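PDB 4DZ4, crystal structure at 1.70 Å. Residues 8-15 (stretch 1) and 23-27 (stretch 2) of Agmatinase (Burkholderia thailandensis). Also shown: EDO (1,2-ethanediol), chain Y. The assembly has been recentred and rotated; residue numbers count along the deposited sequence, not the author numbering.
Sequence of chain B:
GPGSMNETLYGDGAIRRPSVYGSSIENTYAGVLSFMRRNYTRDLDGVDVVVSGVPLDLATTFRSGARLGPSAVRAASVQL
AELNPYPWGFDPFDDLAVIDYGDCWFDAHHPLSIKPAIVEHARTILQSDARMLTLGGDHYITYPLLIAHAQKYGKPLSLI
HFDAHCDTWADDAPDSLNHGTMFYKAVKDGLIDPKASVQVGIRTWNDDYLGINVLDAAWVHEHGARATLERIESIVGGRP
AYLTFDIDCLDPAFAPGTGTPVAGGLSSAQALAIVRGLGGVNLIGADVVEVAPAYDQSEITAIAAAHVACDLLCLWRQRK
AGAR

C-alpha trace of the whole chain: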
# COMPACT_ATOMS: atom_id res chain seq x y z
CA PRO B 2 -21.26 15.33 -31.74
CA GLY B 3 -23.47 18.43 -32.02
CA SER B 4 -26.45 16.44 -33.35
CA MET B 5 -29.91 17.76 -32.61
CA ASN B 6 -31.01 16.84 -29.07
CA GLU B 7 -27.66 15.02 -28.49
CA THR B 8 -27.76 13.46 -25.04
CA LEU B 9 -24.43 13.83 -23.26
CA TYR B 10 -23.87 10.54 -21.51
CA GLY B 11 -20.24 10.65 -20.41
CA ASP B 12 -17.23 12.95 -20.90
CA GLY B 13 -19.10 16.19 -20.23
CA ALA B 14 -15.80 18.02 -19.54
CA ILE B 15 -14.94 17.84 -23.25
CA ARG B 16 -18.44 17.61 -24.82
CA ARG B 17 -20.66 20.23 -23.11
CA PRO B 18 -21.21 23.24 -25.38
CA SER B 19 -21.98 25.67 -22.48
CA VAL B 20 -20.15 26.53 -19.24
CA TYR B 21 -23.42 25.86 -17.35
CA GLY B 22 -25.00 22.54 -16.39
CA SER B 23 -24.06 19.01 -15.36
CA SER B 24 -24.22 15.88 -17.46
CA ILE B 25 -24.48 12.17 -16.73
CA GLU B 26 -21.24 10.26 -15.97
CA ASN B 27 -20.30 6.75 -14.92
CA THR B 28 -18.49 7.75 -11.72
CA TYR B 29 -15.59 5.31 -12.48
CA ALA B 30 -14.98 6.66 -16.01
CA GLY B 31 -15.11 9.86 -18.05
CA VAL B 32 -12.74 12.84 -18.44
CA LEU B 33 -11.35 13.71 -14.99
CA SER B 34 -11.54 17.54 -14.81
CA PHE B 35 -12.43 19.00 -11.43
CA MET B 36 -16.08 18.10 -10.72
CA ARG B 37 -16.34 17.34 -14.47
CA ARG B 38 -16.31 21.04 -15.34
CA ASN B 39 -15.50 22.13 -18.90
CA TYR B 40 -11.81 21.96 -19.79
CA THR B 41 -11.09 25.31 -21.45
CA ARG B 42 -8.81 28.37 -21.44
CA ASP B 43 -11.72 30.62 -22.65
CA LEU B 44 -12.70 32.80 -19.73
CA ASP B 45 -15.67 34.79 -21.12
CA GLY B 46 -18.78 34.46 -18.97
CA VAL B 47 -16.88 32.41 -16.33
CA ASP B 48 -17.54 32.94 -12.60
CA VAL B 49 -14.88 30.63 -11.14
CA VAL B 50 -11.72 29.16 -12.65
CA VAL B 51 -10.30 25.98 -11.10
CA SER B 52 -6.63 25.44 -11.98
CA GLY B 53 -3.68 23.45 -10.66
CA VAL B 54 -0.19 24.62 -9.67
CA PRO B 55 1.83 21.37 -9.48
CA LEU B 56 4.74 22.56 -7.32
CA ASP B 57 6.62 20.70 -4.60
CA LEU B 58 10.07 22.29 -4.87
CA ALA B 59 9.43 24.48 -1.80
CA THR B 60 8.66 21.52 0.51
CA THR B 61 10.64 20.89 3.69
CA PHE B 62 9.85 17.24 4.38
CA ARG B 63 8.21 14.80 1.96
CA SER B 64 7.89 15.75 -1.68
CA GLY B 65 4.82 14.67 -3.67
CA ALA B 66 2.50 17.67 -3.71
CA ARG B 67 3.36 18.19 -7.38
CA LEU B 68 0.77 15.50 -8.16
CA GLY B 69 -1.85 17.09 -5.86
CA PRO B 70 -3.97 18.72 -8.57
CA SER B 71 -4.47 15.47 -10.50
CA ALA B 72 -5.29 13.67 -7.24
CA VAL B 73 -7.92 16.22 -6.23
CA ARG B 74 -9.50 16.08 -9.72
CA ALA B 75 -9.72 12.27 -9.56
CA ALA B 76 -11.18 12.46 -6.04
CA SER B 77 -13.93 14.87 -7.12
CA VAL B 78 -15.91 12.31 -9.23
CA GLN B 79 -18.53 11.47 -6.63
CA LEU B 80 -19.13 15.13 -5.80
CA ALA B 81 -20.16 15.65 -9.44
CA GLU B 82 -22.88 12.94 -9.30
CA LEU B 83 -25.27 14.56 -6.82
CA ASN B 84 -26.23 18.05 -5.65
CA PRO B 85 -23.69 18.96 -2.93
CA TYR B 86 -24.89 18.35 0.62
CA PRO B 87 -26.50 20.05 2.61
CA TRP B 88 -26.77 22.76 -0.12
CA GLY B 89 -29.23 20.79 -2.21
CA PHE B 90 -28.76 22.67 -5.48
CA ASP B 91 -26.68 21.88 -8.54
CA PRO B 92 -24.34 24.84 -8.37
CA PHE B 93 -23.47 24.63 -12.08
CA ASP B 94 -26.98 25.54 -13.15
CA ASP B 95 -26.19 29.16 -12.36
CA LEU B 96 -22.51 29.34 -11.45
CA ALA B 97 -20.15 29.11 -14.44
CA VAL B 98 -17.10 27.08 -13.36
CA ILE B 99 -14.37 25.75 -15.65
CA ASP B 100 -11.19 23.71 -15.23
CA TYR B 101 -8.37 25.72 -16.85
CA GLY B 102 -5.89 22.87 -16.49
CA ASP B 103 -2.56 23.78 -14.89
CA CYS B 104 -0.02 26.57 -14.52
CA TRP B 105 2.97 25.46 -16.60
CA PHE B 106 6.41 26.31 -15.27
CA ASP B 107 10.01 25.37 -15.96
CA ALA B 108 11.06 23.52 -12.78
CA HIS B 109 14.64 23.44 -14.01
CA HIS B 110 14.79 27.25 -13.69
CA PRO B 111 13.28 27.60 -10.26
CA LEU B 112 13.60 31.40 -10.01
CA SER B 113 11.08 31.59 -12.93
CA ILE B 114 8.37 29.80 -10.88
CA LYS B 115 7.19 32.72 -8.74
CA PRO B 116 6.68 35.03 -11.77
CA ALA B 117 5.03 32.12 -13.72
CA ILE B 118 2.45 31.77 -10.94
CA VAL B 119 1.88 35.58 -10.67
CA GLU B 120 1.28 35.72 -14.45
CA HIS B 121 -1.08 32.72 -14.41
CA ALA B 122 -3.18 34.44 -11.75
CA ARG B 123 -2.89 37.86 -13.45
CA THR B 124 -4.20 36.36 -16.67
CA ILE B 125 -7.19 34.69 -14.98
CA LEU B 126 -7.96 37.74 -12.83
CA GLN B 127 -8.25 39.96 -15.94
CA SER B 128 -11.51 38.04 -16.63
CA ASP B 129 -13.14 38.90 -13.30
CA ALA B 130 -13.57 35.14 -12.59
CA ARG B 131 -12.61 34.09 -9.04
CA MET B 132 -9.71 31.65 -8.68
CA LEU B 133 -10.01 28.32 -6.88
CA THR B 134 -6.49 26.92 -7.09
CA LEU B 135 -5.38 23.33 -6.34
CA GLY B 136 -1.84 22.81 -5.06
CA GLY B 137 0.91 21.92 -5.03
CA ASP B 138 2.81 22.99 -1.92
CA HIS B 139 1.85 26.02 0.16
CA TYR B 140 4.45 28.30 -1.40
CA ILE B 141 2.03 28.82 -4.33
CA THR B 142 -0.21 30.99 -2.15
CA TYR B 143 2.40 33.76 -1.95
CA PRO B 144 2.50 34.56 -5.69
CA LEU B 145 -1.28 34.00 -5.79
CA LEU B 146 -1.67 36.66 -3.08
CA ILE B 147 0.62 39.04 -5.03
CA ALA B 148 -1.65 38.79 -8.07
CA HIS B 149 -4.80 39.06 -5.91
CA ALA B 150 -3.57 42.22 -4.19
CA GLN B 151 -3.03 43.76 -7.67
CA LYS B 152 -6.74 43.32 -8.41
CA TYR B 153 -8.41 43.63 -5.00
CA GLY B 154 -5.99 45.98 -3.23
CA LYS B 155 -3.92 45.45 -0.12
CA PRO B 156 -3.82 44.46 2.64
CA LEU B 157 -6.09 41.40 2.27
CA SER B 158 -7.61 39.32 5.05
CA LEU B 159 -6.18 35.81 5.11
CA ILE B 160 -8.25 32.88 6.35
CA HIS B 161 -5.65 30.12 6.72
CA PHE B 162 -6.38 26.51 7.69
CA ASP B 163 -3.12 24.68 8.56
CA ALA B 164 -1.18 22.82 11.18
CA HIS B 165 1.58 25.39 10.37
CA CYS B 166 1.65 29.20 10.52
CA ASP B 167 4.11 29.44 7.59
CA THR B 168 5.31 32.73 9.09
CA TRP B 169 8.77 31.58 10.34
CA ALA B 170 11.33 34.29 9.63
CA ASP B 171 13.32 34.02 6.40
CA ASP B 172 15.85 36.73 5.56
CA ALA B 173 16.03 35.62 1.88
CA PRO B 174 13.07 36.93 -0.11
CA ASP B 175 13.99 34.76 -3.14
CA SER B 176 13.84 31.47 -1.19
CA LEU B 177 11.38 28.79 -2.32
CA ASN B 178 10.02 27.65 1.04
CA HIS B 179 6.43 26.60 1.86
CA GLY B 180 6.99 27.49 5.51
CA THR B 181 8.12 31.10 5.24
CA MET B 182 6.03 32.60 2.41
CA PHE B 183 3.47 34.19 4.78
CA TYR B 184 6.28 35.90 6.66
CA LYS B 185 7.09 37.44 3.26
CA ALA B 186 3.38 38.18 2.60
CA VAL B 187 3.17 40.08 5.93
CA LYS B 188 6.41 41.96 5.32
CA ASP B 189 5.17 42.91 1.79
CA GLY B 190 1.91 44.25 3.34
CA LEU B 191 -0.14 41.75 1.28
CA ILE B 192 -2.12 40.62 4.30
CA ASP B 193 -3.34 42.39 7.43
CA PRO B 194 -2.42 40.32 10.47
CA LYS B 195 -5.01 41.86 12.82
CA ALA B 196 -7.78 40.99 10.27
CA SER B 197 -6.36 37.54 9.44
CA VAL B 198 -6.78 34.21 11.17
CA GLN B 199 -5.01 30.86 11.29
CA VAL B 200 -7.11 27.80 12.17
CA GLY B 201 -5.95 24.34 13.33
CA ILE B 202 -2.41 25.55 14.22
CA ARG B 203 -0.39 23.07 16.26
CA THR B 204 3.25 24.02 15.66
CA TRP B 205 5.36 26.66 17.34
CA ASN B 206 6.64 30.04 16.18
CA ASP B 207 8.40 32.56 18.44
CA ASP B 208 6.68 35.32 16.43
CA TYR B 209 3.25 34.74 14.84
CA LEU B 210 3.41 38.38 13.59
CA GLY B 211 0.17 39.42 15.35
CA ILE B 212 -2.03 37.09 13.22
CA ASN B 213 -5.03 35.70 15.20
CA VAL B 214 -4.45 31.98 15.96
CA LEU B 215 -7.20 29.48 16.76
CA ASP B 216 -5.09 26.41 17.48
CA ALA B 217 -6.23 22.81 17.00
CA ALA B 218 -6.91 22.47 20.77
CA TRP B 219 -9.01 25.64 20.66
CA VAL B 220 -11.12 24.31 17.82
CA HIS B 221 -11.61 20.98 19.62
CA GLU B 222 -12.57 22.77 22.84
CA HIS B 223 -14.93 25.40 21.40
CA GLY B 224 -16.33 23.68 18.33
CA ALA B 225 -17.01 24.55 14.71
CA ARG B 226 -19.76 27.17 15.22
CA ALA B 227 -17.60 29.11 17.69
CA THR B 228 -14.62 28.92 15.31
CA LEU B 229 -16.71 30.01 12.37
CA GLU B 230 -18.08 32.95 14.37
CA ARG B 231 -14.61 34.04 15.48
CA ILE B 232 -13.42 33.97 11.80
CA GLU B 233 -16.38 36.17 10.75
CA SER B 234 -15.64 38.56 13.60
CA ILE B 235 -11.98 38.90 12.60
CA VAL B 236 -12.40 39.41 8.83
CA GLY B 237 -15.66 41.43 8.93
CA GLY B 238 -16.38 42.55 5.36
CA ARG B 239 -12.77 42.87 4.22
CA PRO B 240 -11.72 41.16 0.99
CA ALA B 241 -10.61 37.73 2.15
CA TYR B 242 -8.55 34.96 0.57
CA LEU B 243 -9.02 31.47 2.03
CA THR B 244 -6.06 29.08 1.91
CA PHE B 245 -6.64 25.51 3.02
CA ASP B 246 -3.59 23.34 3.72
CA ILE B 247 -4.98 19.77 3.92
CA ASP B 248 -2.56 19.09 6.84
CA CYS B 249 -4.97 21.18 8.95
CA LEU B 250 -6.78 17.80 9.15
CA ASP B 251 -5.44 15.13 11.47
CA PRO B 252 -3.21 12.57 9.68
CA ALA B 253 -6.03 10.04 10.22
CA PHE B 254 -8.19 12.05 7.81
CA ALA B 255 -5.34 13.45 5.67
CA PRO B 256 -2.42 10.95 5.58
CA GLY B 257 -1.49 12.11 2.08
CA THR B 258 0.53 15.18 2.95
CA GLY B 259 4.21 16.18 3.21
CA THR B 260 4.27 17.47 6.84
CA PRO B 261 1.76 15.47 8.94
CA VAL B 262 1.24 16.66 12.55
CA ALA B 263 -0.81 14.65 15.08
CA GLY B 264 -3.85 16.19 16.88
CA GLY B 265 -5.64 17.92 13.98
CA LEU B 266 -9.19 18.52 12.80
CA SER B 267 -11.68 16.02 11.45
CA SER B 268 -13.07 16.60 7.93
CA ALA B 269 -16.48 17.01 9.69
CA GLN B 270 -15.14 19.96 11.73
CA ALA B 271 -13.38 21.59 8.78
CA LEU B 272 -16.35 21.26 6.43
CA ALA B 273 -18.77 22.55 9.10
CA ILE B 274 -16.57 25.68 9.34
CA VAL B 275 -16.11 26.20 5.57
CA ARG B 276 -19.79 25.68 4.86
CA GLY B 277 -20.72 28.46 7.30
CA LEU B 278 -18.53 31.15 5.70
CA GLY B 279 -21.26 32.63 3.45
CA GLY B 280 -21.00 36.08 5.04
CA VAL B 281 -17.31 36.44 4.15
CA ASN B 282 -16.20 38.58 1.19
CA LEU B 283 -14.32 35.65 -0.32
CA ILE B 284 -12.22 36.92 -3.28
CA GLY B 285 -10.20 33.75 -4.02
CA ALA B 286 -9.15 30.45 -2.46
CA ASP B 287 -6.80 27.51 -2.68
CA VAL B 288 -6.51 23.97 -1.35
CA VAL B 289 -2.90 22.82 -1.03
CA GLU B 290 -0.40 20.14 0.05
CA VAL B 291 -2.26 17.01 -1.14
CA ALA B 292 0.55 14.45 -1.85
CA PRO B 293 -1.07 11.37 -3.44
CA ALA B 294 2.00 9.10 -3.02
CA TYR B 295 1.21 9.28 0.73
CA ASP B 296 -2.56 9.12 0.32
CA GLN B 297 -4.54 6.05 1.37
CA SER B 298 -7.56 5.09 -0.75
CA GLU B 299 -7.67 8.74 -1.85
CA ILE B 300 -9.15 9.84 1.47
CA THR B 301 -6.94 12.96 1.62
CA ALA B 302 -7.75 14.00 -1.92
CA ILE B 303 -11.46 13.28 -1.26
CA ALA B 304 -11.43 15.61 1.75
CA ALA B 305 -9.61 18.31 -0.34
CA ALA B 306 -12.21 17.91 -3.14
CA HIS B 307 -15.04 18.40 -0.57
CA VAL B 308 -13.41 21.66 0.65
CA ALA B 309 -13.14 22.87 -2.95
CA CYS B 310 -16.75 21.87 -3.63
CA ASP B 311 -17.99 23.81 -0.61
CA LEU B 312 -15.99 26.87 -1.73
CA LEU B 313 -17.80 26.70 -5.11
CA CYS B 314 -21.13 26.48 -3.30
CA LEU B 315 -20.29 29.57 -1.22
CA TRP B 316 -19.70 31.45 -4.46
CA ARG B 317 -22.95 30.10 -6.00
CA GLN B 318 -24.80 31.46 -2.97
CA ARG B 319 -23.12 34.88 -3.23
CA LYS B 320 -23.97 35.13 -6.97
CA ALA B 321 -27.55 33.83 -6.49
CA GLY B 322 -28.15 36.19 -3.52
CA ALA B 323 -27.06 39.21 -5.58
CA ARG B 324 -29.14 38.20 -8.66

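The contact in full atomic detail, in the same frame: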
# COMPACT_ATOMS: atom_id res chain seq x y z
N THR B 8 -27.87 13.70 -26.47
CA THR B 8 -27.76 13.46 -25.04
C THR B 8 -26.28 13.32 -24.75
O THR B 8 -25.54 12.75 -25.57
CB THR B 8 -28.46 12.15 -24.64
OG1 THR B 8 -27.71 11.06 -25.19
CG2 THR B 8 -29.91 12.12 -25.14
N LEU B 9 -25.83 13.86 -23.62
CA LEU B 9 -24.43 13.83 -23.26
C LEU B 9 -24.26 12.83 -22.13
O LEU B 9 -24.25 13.19 -20.96
CB LEU B 9 -23.96 15.22 -22.83
CG LEU B 9 -24.07 16.34 -23.87
CD1 LEU B 9 -23.41 17.58 -23.31
CD2 LEU B 9 -23.42 15.95 -25.19
N TYR B 10 -24.18 11.56 -22.48
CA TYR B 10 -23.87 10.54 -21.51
C TYR B 10 -22.37 10.36 -21.55
O TYR B 10 -21.84 9.79 -22.50
CB TYR B 10 -24.58 9.23 -21.86
CG TYR B 10 -26.07 9.29 -21.59
CD1 TYR B 10 -26.56 9.08 -20.31
CD2 TYR B 10 -26.96 9.55 -22.61
CE1 TYR B 10 -27.92 9.14 -20.04
CE2 TYR B 10 -28.34 9.62 -22.34
CZ TYR B 10 -28.80 9.42 -21.06
OH TYR B 10 -30.15 9.47 -20.77
N GLY B 11 -21.68 10.87 -20.52
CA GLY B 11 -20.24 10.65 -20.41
C GLY B 11 -19.39 11.76 -21.01
O GLY B 11 -19.75 12.34 -22.04
N ASP B 12 -18.27 12.05 -20.36
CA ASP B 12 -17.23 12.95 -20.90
C ASP B 12 -17.74 14.37 -21.10
O ASP B 12 -17.37 15.04 -22.05
CB ASP B 12 -16.64 12.37 -22.20
CG ASP B 12 -15.90 11.08 -21.95
OD1 ASP B 12 -15.13 11.05 -20.98
OD2 ASP B 12 -16.07 10.13 -22.75
N GLY B 13 -18.58 14.82 -20.18
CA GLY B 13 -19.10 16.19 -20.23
C GLY B 13 -18.03 17.28 -20.26
O GLY B 13 -18.23 18.29 -20.92
N ALA B 14 -16.89 17.05 -19.60
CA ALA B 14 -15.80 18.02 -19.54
C ALA B 14 -15.27 18.44 -20.92
O ALA B 14 -14.72 19.54 -21.09
CB ALA B 14 -14.66 17.46 -18.68
N ILE B 15 -15.45 17.58 -21.92
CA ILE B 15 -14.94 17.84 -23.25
C ILE B 15 -16.06 17.96 -24.30
O ILE B 15 -15.78 18.29 -25.44
CB ILE B 15 -13.86 16.79 -23.70
CG1 ILE B 15 -14.44 15.35 -23.81
CG2 ILE B 15 -12.64 16.89 -22.76
CD1 ILE B 15 -13.55 14.33 -24.54
N SER B 23 -24.73 20.29 -15.55
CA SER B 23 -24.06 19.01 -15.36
C SER B 23 -24.52 18.02 -16.41
O SER B 23 -25.55 18.23 -17.07
CB SER B 23 -24.38 18.44 -13.99
OG SER B 23 -23.94 19.34 -12.98
N SER B 24 -23.77 16.94 -16.57
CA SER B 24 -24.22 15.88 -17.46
C SER B 24 -23.89 14.54 -16.87
O SER B 24 -22.97 14.44 -16.06
CB SER B 24 -23.67 16.04 -18.88
OG SER B 24 -22.30 16.23 -18.90
N ILE B 25 -24.61 13.51 -17.29
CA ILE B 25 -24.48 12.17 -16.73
C ILE B 25 -23.06 11.60 -16.92
O ILE B 25 -22.50 11.69 -18.00
CB ILE B 25 -25.50 11.23 -17.39
CG1 ILE B 25 -26.94 11.72 -17.16
CG2 ILE B 25 -25.32 9.79 -16.91
CD1 ILE B 25 -27.34 11.78 -15.70
N GLU B 26 -22.50 11.01 -15.86
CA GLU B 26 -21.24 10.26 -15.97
C GLU B 26 -21.35 8.91 -15.26
O GLU B 26 -22.05 8.80 -14.26
CB GLU B 26 -20.08 11.03 -15.30
CG GLU B 26 -19.88 12.43 -15.87
CD GLU B 26 -18.93 12.48 -17.06
OE1 GLU B 26 -18.49 11.43 -17.59
OE2 GLU B 26 -18.64 13.62 -17.50
N ASN B 27 -20.68 7.88 -15.77
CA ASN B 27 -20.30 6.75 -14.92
C ASN B 27 -19.19 7.24 -13.99
O ASN B 27 -18.20 7.80 -14.45
CB ASN B 27 -19.87 5.54 -15.76
CG ASN B 27 -21.07 4.79 -16.35
OD1 ASN B 27 -22.20 4.88 -15.83
ND2 ASN B 27 -20.83 4.05 -17.42
C1 EDO Y . -20.92 12.18 -11.99
O1 EDO Y . -21.64 12.96 -12.95
C2 EDO Y . -21.65 10.92 -11.53
O2 EDO Y . -20.97 9.76 -11.94
O HOH W 1 -26.81 14.17 -19.22
O HOH W 2 -16.13 14.54 -18.10

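The contact is small, 304 Å² summed over both sides, and rests on three direct hydrogen bonds, all donated by backbone amides of residues 11-13. Gly11 N reaches Ile25 O at 2.8 Å, with an N-H...O angle of 148°. The other two end on one carboxylate: Asp12 N to Glu26 OE1 at 2.8 Å (154°) and Gly13 N to Glu26 OE2 at 2.9 Å (148°). Glu26 starts sideways from its CA, but chi1 of -57° (m) and chi2 of -89° (m) bring its end to the turn, where two oxygens can serve successive amides. Water 2 extends this array, donating to Glu26 OE2 (2.7 Å) and accepting from Ala14 N (3.0 Å).

Both glycines suit their places. Gly11 has phi/psi of 94/144, where a CB would jam against the preceding carbonyl; at Gly13 an ideal CB would lie 2.3 Å from Ser24 OG, a clash. Ser24, chi1 51° (p), points toward the turn, its OG 3.5 Å from Gly13 CA, and its small CB packs 4.0 Å from Leu9 CB.

Tyr10 leaves its CA away from stretch 2, yet chi1 of -73° (m) returns the ring, placing CD1 3.7 Å from Ile25 CG2. Nearby, water 1 links Leu9 O (3.2 Å) to Ile25 N (3.0 Å).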